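Peptide methionine sulfoxide reductase msrA/msrB (Neisseria gonorrhoeae, PDB 2H30) is the thioredoxin-like N-terminal domain of PilB, which can pass electrons from DsbD to the downstream methionine sulfoxide reductase domains. Local coordinates at residues K62-A72 with I142-I151; L74-F82 with P104-Q115. The protein carries 2 engineered substitutions. All coordinates share one frame; numbering follows the deposited sequence.

Interaction 1 of 2, residues K62-A72 with I142-I151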
loop_
_atom_site.group_PDB
_atom_site.type_symbol
_atom_site.label_atom_id
_atom_site.label_comp_id
_atom_site.label_asym_id
_atom_site.label_seq_id
_atom_site.Cartn_x
_atom_site.Cartn_y
_atom_site.Cartn_z
ATOM N N LYS A 62 4.898 10.077 5.626
ATOM C CA LYS A 62 5.691 11.216 5.112
ATOM C C LYS A 62 5.691 11.254 3.612
ATOM O O LYS A 62 5.501 12.308 3.012
ATOM C CB LYS A 62 7.128 11.135 5.611
ATOM C CG LYS A 62 7.877 12.403 5.264
ATOM C CD LYS A 62 9.315 12.304 5.790
ATOM C CE LYS A 62 10.054 11.094 5.219
ATOM N NZ LYS A 62 11.526 11.167 5.471
ATOM N N TRP A 63 5.908 10.098 2.986
ATOM C CA TRP A 63 5.916 10.083 1.559
ATOM C C TRP A 63 4.582 10.514 1.006
ATOM O O TRP A 63 4.521 11.284 0.015
ATOM C CB TRP A 63 6.258 8.683 1.013
ATOM C CG TRP A 63 7.625 8.188 1.403
ATOM C CD1 TRP A 63 8.641 8.863 2.078
ATOM C CD2 TRP A 63 8.123 6.877 1.157
ATOM N NE1 TRP A 63 9.723 8.046 2.258
ATOM C CE2 TRP A 63 9.434 6.810 1.711
ATOM C CE3 TRP A 63 7.585 5.744 0.536
ATOM C CZ2 TRP A 63 10.217 5.669 1.639
ATOM C CZ3 TRP A 63 8.396 4.593 0.423
ATOM C CH2 TRP A 63 9.688 4.566 0.970
ATOM N N ALA A 64 3.507 10.011 1.623
ATOM C CA ALA A 64 2.166 10.275 1.067
ATOM C C ALA A 64 1.885 11.773 1.085
ATOM O O ALA A 64 1.169 12.269 0.243
ATOM C CB ALA A 64 1.074 9.518 1.869
ATOM N N GLN A 65 2.481 12.473 2.023
ATOM C CA GLN A 65 2.253 13.928 2.192
ATOM C C GLN A 65 3.253 14.775 1.456
ATOM O O GLN A 65 3.179 16.033 1.513
ATOM C CB GLN A 65 2.350 14.320 3.639
ATOM C CG GLN A 65 1.228 13.847 4.453
ATOM C CD GLN A 65 1.502 14.198 5.873
ATOM O OE1 GLN A 65 0.904 15.144 6.420
ATOM N NE2 GLN A 65 2.458 13.491 6.486
ATOM N N ASP A 66 4.234 14.136 0.828
ATOM C CA ASP A 66 5.363 14.873 0.226
ATOM C C ASP A 66 5.060 15.254 -1.205
ATOM O O ASP A 66 4.640 14.430 -2.028
ATOM C CB ASP A 66 6.604 13.969 0.231
ATOM C CG ASP A 66 7.905 14.747 0.017
ATOM O OD1 ASP A 66 8.153 15.196 -1.115
ATOM O OD2 ASP A 66 8.646 14.963 1.018
ATOM N N ALA A 67 5.402 16.500 -1.573
ATOM C CA ALA A 67 5.215 16.900 -2.959
ATOM C C ALA A 67 5.944 16.026 -4.003
ATOM O O ALA A 67 5.448 15.902 -5.124
ATOM C CB ALA A 67 5.686 18.357 -3.129
ATOM N N LYS A 68 7.085 15.428 -3.635
ATOM C CA LYS A 68 7.815 14.576 -4.594
ATOM C C LYS A 68 6.978 13.381 -5.048
ATOM O O LYS A 68 7.249 12.805 -6.093
ATOM C CB LYS A 68 9.116 14.051 -4.010
ATOM C CG LYS A 68 10.115 15.132 -3.771
ATOM C CD LYS A 68 11.448 14.534 -3.385
ATOM C CE LYS A 68 11.445 13.920 -2.018
ATOM N NZ LYS A 68 11.125 14.956 -0.971
ATOM N N PHE A 69 5.988 13.016 -4.223
ATOM C CA PHE A 69 5.146 11.862 -4.566
ATOM C C PHE A 69 3.834 12.290 -5.173
ATOM O O PHE A 69 2.956 11.457 -5.374
ATOM C CB PHE A 69 4.882 11.013 -3.287
ATOM C CG PHE A 69 6.101 10.202 -2.890
ATOM C CD1 PHE A 69 6.284 8.900 -3.448
ATOM C CD2 PHE A 69 7.112 10.730 -2.069
ATOM C CE1 PHE A 69 7.403 8.126 -3.122
ATOM C CE2 PHE A 69 8.301 9.921 -1.762
ATOM C CZ PHE A 69 8.414 8.593 -2.288
ATOM N N SER A 70 3.681 13.590 -5.463
ATOM C CA SER A 70 2.369 14.061 -5.845
ATOM C C SER A 70 1.859 13.514 -7.172
ATOM O O SER A 70 0.636 13.564 -7.404
ATOM C CB SER A 70 2.297 15.581 -5.813
ATOM O OG SER A 70 3.128 16.063 -6.825
ATOM N N SER A 71 2.744 12.972 -8.000
ATOM C CA SER A 71 2.314 12.444 -9.307
ATOM C C SER A 71 1.656 11.065 -9.175
ATOM O O SER A 71 1.170 10.547 -10.180
ATOM C CB SER A 71 3.485 12.344 -10.304
ATOM O OG SER A 71 4.414 11.374 -9.857
ATOM N N ALA A 72 1.706 10.464 -7.956
ATOM C CA ALA A 72 1.157 9.105 -7.785
ATOM C C ALA A 72 0.186 9.118 -6.641
ATOM O O ALA A 72 0.273 9.976 -5.761
ATOM C CB ALA A 72 2.325 8.093 -7.432
ATOM N N ILE A 142 11.288 -1.032 0.541
ATOM C CA ILE A 142 11.943 -0.171 -0.432
ATOM C C ILE A 142 12.261 1.141 0.281
ATOM O O ILE A 142 11.544 1.522 1.225
ATOM C CB ILE A 142 11.177 0.087 -1.729
ATOM C CG1 ILE A 142 9.853 0.821 -1.474
ATOM C CG2 ILE A 142 10.953 -1.234 -2.490
ATOM C CD1 ILE A 142 9.041 1.135 -2.732
ATOM N N ASN A 143 13.347 1.771 -0.177
ATOM C CA ASN A 143 13.662 3.103 0.338
ATOM C C ASN A 143 13.020 4.232 -0.464
ATOM O O ASN A 143 12.378 3.982 -1.499
ATOM C CB ASN A 143 15.192 3.268 0.491
ATOM C CG ASN A 143 15.933 3.133 -0.803
ATOM O OD1 ASN A 143 15.511 3.611 -1.850
ATOM N ND2 ASN A 143 17.115 2.435 -0.749
ATOM N N GLU A 144 13.191 5.477 0.000
ATOM C CA GLU A 144 12.485 6.634 -0.659
ATOM C C GLU A 144 12.913 6.867 -2.108
ATOM O O GLU A 144 12.044 7.050 -3.004
ATOM C CB GLU A 144 12.662 7.897 0.121
ATOM C CG GLU A 144 11.826 8.966 -0.427
ATOM C CD GLU A 144 11.968 10.262 0.356
ATOM O OE1 GLU A 144 11.342 11.266 -0.048
ATOM O OE2 GLU A 144 12.656 10.228 1.403
ATOM N N ALA A 145 14.184 6.593 -2.381
ATOM C CA ALA A 145 14.729 6.717 -3.733
ATOM C C ALA A 145 14.193 5.666 -4.659
ATOM O O ALA A 145 13.885 5.957 -5.802
ATOM C CB ALA A 145 16.302 6.640 -3.687
ATOM N N GLN A 146 14.107 4.415 -4.164
ATOM C CA GLN A 146 13.492 3.319 -4.941
ATOM C C GLN A 146 11.994 3.592 -5.205
ATOM O O GLN A 146 11.509 3.395 -6.327
ATOM C CB GLN A 146 13.616 2.017 -4.159
ATOM C CG GLN A 146 15.063 1.481 -4.204
ATOM C CD GLN A 146 15.252 0.329 -3.269
ATOM O OE1 GLN A 146 14.665 0.271 -2.168
ATOM N NE2 GLN A 146 16.158 -0.610 -3.666
ATOM N N ALA A 147 11.295 4.097 -4.199
ATOM C CA ALA A 147 9.861 4.431 -4.402
ATOM C C ALA A 147 9.695 5.537 -5.449
ATOM O O ALA A 147 8.839 5.484 -6.318
ATOM C CB ALA A 147 9.219 4.839 -3.055
ATOM N N LEU A 148 10.555 6.557 -5.370
ATOM C CA LEU A 148 10.457 7.610 -6.382
ATOM C C LEU A 148 10.805 7.113 -7.776
ATOM O O LEU A 148 10.189 7.580 -8.748
ATOM C CB LEU A 148 11.405 8.763 -5.952
ATOM C CG LEU A 148 10.895 9.576 -4.757
ATOM C CD1 LEU A 148 12.040 10.462 -4.299
ATOM C CD2 LEU A 148 9.647 10.445 -5.084
ATOM N N ALA A 149 11.818 6.229 -7.863
ATOM C CA ALA A 149 12.216 5.658 -9.139
ATOM C C ALA A 149 11.035 4.872 -9.730
ATOM O O ALA A 149 10.667 5.051 -10.907
ATOM C CB ALA A 149 13.422 4.765 -8.943
ATOM N N LEU A 150 10.342 4.118 -8.863
ATOM C CA LEU A 150 9.202 3.307 -9.380
ATOM C C LEU A 150 8.041 4.152 -9.893
ATOM O O LEU A 150 7.363 3.801 -10.878
ATOM C CB LEU A 150 8.621 2.420 -8.273
ATOM C CG LEU A 150 9.362 1.170 -7.869
ATOM C CD1 LEU A 150 8.462 0.506 -6.778
ATOM C CD2 LEU A 150 9.420 0.244 -9.088
ATOM N N ILE A 151 7.748 5.280 -9.253
ATOM C CA ILE A 151 6.588 6.092 -9.687
ATOM C C ILE A 151 6.917 6.815 -10.980
ATOM O O ILE A 151 5.999 7.156 -11.737
ATOM C CB ILE A 151 6.008 7.051 -8.638
ATOM C CG1 ILE A 151 6.986 8.157 -8.265
ATOM C CG2 ILE A 151 5.580 6.283 -7.366
ATOM C CD1 ILE A 151 6.303 9.254 -7.361
HETATM O O HOH W 1 12.058 8.719 3.696
HETATM O O HOH W 2 12.446 13.656 1.138
#

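Interaction 2 of 2, residues L74-F82 with P104-Q115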
loop_
_atom_site.group_PDB
_atom_site.type_symbol
_atom_site.label_atom_id
_atom_site.label_comp_id
_atom_site.label_asym_id
_atom_site.label_seq_id
_atom_site.Cartn_x
_atom_site.Cartn_y
_atom_site.Cartn_z
ATOM N N LEU A 74 -0.461 7.290 -3.278
ATOM C CA LEU A 74 0.220 6.371 -2.352
ATOM C C LEU A 74 -0.800 5.883 -1.339
ATOM O O LEU A 74 -1.466 6.668 -0.626
ATOM C CB LEU A 74 1.321 7.126 -1.626
ATOM C CG LEU A 74 2.681 6.752 -2.080
ATOM C CD1 LEU A 74 3.684 7.645 -1.363
ATOM C CD2 LEU A 74 3.001 5.334 -1.703
ATOM N N ILE A 75 -0.978 4.563 -1.345
ATOM C CA ILE A 75 -1.886 3.960 -0.375
ATOM C C ILE A 75 -1.279 2.723 0.272
ATOM O O ILE A 75 -0.286 2.185 -0.231
ATOM C CB ILE A 75 -3.239 3.627 -1.007
ATOM C CG1 ILE A 75 -3.042 2.558 -2.034
ATOM C CG2 ILE A 75 -3.904 4.904 -1.623
ATOM C CD1 ILE A 75 -4.345 1.934 -2.467
ATOM N N THR A 76 -1.850 2.305 1.390
ATOM C CA THR A 76 -1.386 1.051 1.998
ATOM C C THR A 76 -2.600 0.129 2.132
ATOM O O THR A 76 -3.737 0.621 2.180
ATOM C CB THR A 76 -0.709 1.247 3.378
ATOM O OG1 THR A 76 -1.706 1.452 4.391
ATOM C CG2 THR A 76 0.272 2.457 3.288
ATOM N N VAL A 77 -2.331 -1.163 2.197
ATOM C CA VAL A 77 -3.379 -2.172 2.348
ATOM C C VAL A 77 -3.024 -3.093 3.510
ATOM O O VAL A 77 -1.961 -3.711 3.514
ATOM C CB VAL A 77 -3.494 -3.006 1.120
ATOM C CG1 VAL A 77 -4.498 -4.183 1.353
ATOM C CG2 VAL A 77 -3.991 -2.123 -0.058
ATOM N N ALA A 78 -3.973 -3.183 4.450
ATOM C CA ALA A 78 -3.937 -4.229 5.491
ATOM C C ALA A 78 -5.085 -5.166 5.168
ATOM O O ALA A 78 -6.060 -4.741 4.574
ATOM C CB ALA A 78 -4.102 -3.675 6.870
ATOM N N SER A 79 -4.926 -6.429 5.555
ATOM C CA SER A 79 -5.840 -7.505 5.077
ATOM C C SER A 79 -6.380 -8.287 6.257
ATOM O O SER A 79 -5.858 -9.360 6.569
ATOM C CB SER A 79 -5.117 -8.400 4.057
ATOM O OG SER A 79 -4.714 -7.651 2.909
ATOM N N PRO A 80 -7.401 -7.741 6.927
ATOM C CA PRO A 80 -7.942 -8.446 8.120
ATOM C C PRO A 80 -8.292 -9.906 7.834
ATOM O O PRO A 80 -8.867 -10.231 6.798
ATOM C CB PRO A 80 -9.197 -7.629 8.464
ATOM C CG PRO A 80 -8.843 -6.193 8.039
ATOM C CD PRO A 80 -8.079 -6.456 6.705
ATOM N N GLY A 81 -7.885 -10.792 8.738
ATOM C CA GLY A 81 -8.229 -12.195 8.554
ATOM C C GLY A 81 -7.391 -12.991 7.605
ATOM O O GLY A 81 -7.612 -14.182 7.435
ATOM N N PHE A 82 -6.371 -12.374 7.004
ATOM C CA PHE A 82 -5.519 -13.011 6.043
ATOM C C PHE A 82 -4.116 -13.074 6.632
ATOM O O PHE A 82 -3.661 -12.082 7.256
ATOM C CB PHE A 82 -5.499 -12.144 4.762
ATOM C CG PHE A 82 -4.584 -12.645 3.719
ATOM C CD1 PHE A 82 -4.822 -13.883 3.080
ATOM C CD2 PHE A 82 -3.503 -11.871 3.284
ATOM C CE1 PHE A 82 -3.973 -14.312 2.048
ATOM C CE2 PHE A 82 -2.653 -12.305 2.285
ATOM C CZ PHE A 82 -2.856 -13.547 1.641
ATOM N N PRO A 104 -3.183 6.639 4.101
ATOM C CA PRO A 104 -4.343 5.827 3.747
ATOM C C PRO A 104 -4.147 4.354 4.019
ATOM O O PRO A 104 -3.085 3.807 3.643
ATOM C CB PRO A 104 -4.525 6.093 2.242
ATOM C CG PRO A 104 -3.660 7.313 1.958
ATOM C CD PRO A 104 -2.513 7.238 2.938
ATOM N N VAL A 105 -5.086 3.765 4.768
ATOM C CA VAL A 105 -5.021 2.357 5.042
ATOM C C VAL A 105 -6.292 1.700 4.535
ATOM O O VAL A 105 -7.336 1.756 5.244
ATOM C CB VAL A 105 -4.800 2.030 6.526
ATOM C CG1 VAL A 105 -4.740 0.512 6.680
ATOM C CG2 VAL A 105 -3.484 2.710 7.061
ATOM N N VAL A 106 -6.201 1.026 3.400
ATOM C CA VAL A 106 -7.364 0.267 2.902
ATOM C C VAL A 106 -7.421 -1.022 3.693
ATOM O O VAL A 106 -6.409 -1.670 3.917
ATOM C CB VAL A 106 -7.174 -0.027 1.425
ATOM C CG1 VAL A 106 -8.270 -1.026 0.870
ATOM C CG2 VAL A 106 -7.141 1.239 0.618
ATOM N N THR A 107 -8.628 -1.460 4.059
ATOM C CA THR A 107 -8.803 -2.705 4.776
ATOM C C THR A 107 -9.448 -3.711 3.814
ATOM O O THR A 107 -10.620 -3.528 3.405
ATOM C CB THR A 107 -9.609 -2.509 6.078
ATOM O OG1 THR A 107 -10.850 -1.809 5.844
ATOM C CG2 THR A 107 -8.812 -1.751 7.078
ATOM N N ASP A 108 -8.705 -4.732 3.453
ATOM C CA ASP A 108 -9.152 -5.739 2.472
ATOM C C ASP A 108 -9.458 -7.001 3.263
ATOM O O ASP A 108 -8.595 -7.811 3.532
ATOM C CB ASP A 108 -8.009 -6.001 1.493
ATOM C CG ASP A 108 -8.367 -6.970 0.384
ATOM O OD1 ASP A 108 -9.407 -7.686 0.499
ATOM O OD2 ASP A 108 -7.584 -7.029 -0.588
ATOM N N ASN A 109 -10.751 -7.157 3.632
ATOM C CA ASN A 109 -11.112 -8.280 4.486
ATOM C C ASN A 109 -10.856 -9.569 3.729
ATOM O O ASN A 109 -11.409 -9.737 2.600
ATOM C CB ASN A 109 -12.595 -8.120 4.868
ATOM C CG ASN A 109 -13.036 -9.107 5.969
ATOM O OD1 ASN A 109 -14.246 -9.285 6.190
ATOM N ND2 ASN A 109 -12.100 -9.745 6.634
ATOM N N GLY A 110 -10.014 -10.440 4.292
ATOM C CA GLY A 110 -9.623 -11.705 3.647
ATOM C C GLY A 110 -8.503 -11.618 2.616
ATOM O O GLY A 110 -8.039 -12.622 2.057
ATOM N N GLY A 111 -8.002 -10.402 2.394
ATOM C CA GLY A 111 -6.812 -10.291 1.539
ATOM C C GLY A 111 -7.029 -10.631 0.060
ATOM O O GLY A 111 -6.176 -11.280 -0.559
ATOM N N THR A 112 -8.151 -10.161 -0.498
ATOM C CA THR A 112 -8.442 -10.435 -1.917
ATOM C C THR A 112 -7.331 -9.954 -2.855
ATOM O O THR A 112 -6.827 -10.700 -3.696
ATOM C CB THR A 112 -9.722 -9.749 -2.314
ATOM O OG1 THR A 112 -10.775 -10.421 -1.583
ATOM C CG2 THR A 112 -9.973 -9.948 -3.812
ATOM N N ILE A 113 -6.881 -8.716 -2.646
ATOM C CA ILE A 113 -5.928 -8.158 -3.608
ATOM C C ILE A 113 -4.570 -8.835 -3.404
ATOM O O ILE A 113 -3.909 -9.218 -4.374
ATOM C CB ILE A 113 -5.799 -6.664 -3.411
ATOM C CG1 ILE A 113 -7.161 -6.009 -3.651
ATOM C CG2 ILE A 113 -4.609 -6.110 -4.277
ATOM C CD1 ILE A 113 -7.186 -4.626 -3.227
ATOM N N ALA A 114 -4.164 -9.030 -2.142
ATOM C CA ALA A 114 -2.913 -9.700 -1.892
ATOM C C ALA A 114 -2.897 -11.102 -2.541
ATOM O O ALA A 114 -1.923 -11.520 -3.141
ATOM C CB ALA A 114 -2.645 -9.766 -0.353
ATOM N N GLN A 115 -3.998 -11.835 -2.392
ATOM C CA GLN A 115 -4.076 -13.148 -3.030
ATOM C C GLN A 115 -4.010 -13.038 -4.562
ATOM O O GLN A 115 -3.274 -13.815 -5.183
ATOM C CB GLN A 115 -5.368 -13.847 -2.610
ATOM C CG GLN A 115 -5.302 -14.270 -1.160
ATOM C CD GLN A 115 -6.570 -14.971 -0.776
ATOM O OE1 GLN A 115 -6.906 -15.994 -1.373
ATOM N NE2 GLN A 115 -7.328 -14.398 0.133
HETATM O O HOH W 3 -5.098 -7.545 0.156
#

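Interaction 1 of 2, residues K62-A72 with I142-I151
Glu144 holds CG opposite its backbone N (chi1 -172°) and stays extended beyond it, running back along Trp63; Trp63 and Phe69 both carry CG anti to the carbonyl carbon, and their rings meet. The CG of Glu144 lies 3.4 Å above one face of the indole, offset toward the rim, and CZ of Phe69 sits over the same face. Phe69 is in turn sandwiched: Trp63 CB meets one face, while on the opposite face Leu148 CD2 makes a CH-pi contact 3.6 Å from the ring centroid and only 13° off its normal. Ala147 CB touches both aromatics, 3.6 Å from Trp63 CZ3 and at the edge of the Phe69 ring. Farther along, Ile151 CG2 packs 3.7 Å from Ala72 CB.

No direct hydrogen bond crosses this interface; two waters and one long salt bridge make its polar links. One water accepts from Trp63 NE1 (2.8 Å) and Lys62 NZ and donates to Glu144 OE2. A second joins Lys68 NZ to Glu144 OE1, whose direct salt bridge spans 3.8 Å; Lys68 NZ is held more closely by Asp66 OD1, at 3.0 Å.

An Asn143–Gln146 capping box starts helix 144-152, which packs beside the C-terminal end of helix 51-64 and the following turns. Leu74 of strand 73-78 touches Trp63 and Phe69, and Leu42 of strand 41-45 touches Ala147 and Ile151.

Interaction 2 of 2, residues L74-F82 with P104-Q115
Val77 and Val106 lie side by side and point the same way, with Val77 CG2 4.1 Å from Val106 CB, as expected of paired residues in parallel strands. Their neighbours Thr76 and Val105 project to the other face of the sheet and cross obliquely; Thr76 OG1 reaches to 3.4 Å from Val105 CG2. The same hydroxyl, placed between the backbone N and the carbonyl carbon (chi1 78°), donates to Pro104 O in the carbonyl plane on a lone pair, whereas Thr76 N reaches that oxygen from 37° above the plane. Trp46 NE1 also bonds to OG1.

Beyond the strands, Phe82 and Gln115 slide past each other in opposite directions, ring and amide planes only 7° apart, with Phe82 CE1 3.5 Å from Gln115 CG. Ala114 CB touches CE2 of the ring, and the backbone of Gly110 and Gly111 passes close to CB and CG of Phe82.

Backbone bonds continue the pairing through Ala78 N to Val106 O (2.9 Å) and Asp108 N to Ala78 O. Pro80 O then takes Gly110 N at 2.8 Å and, from well above its carbonyl plane, Asn109 ND2 at 3.3 Å, tying together two type II turns.

The strands are the parallel pair of the beta-alpha-beta unit 73-78, 90-95, 105-107. Just after them, Asp108 accepts from Thr112 N and Ile113 N, the latter on the syn lone pair of OD2 at 2.8 Å. A water links OD2 with Ser79 OG and Ala114 N. These amides at the start of helix 112-116 would probably stabilise the carboxylate's negative charge.

In the fold
Interaction 2 is the more buried contact, with 12 of its 18 touching residues buried, and its centre lies about 8 Å from that of the chain. Interaction 1, about 12 Å out, is partly buried: its apolar side faces the sheet, and its charged residues lie toward the periphery. Their chemistry follows this difference, with direct main-chain hydrogen bonds between parallel strands in 74-82/104-115, but aromatic and aliphatic packing with water-mediated polar links in 62-72/142-151. They lie on opposite sides of the chain's centre, yet share a contact at Leu74. Interaction 1 joins two helical elements beside the sheet of this thioredoxin-like fold, whereas interaction 2 pairs two strands within it and reaches the start of helix 112-116.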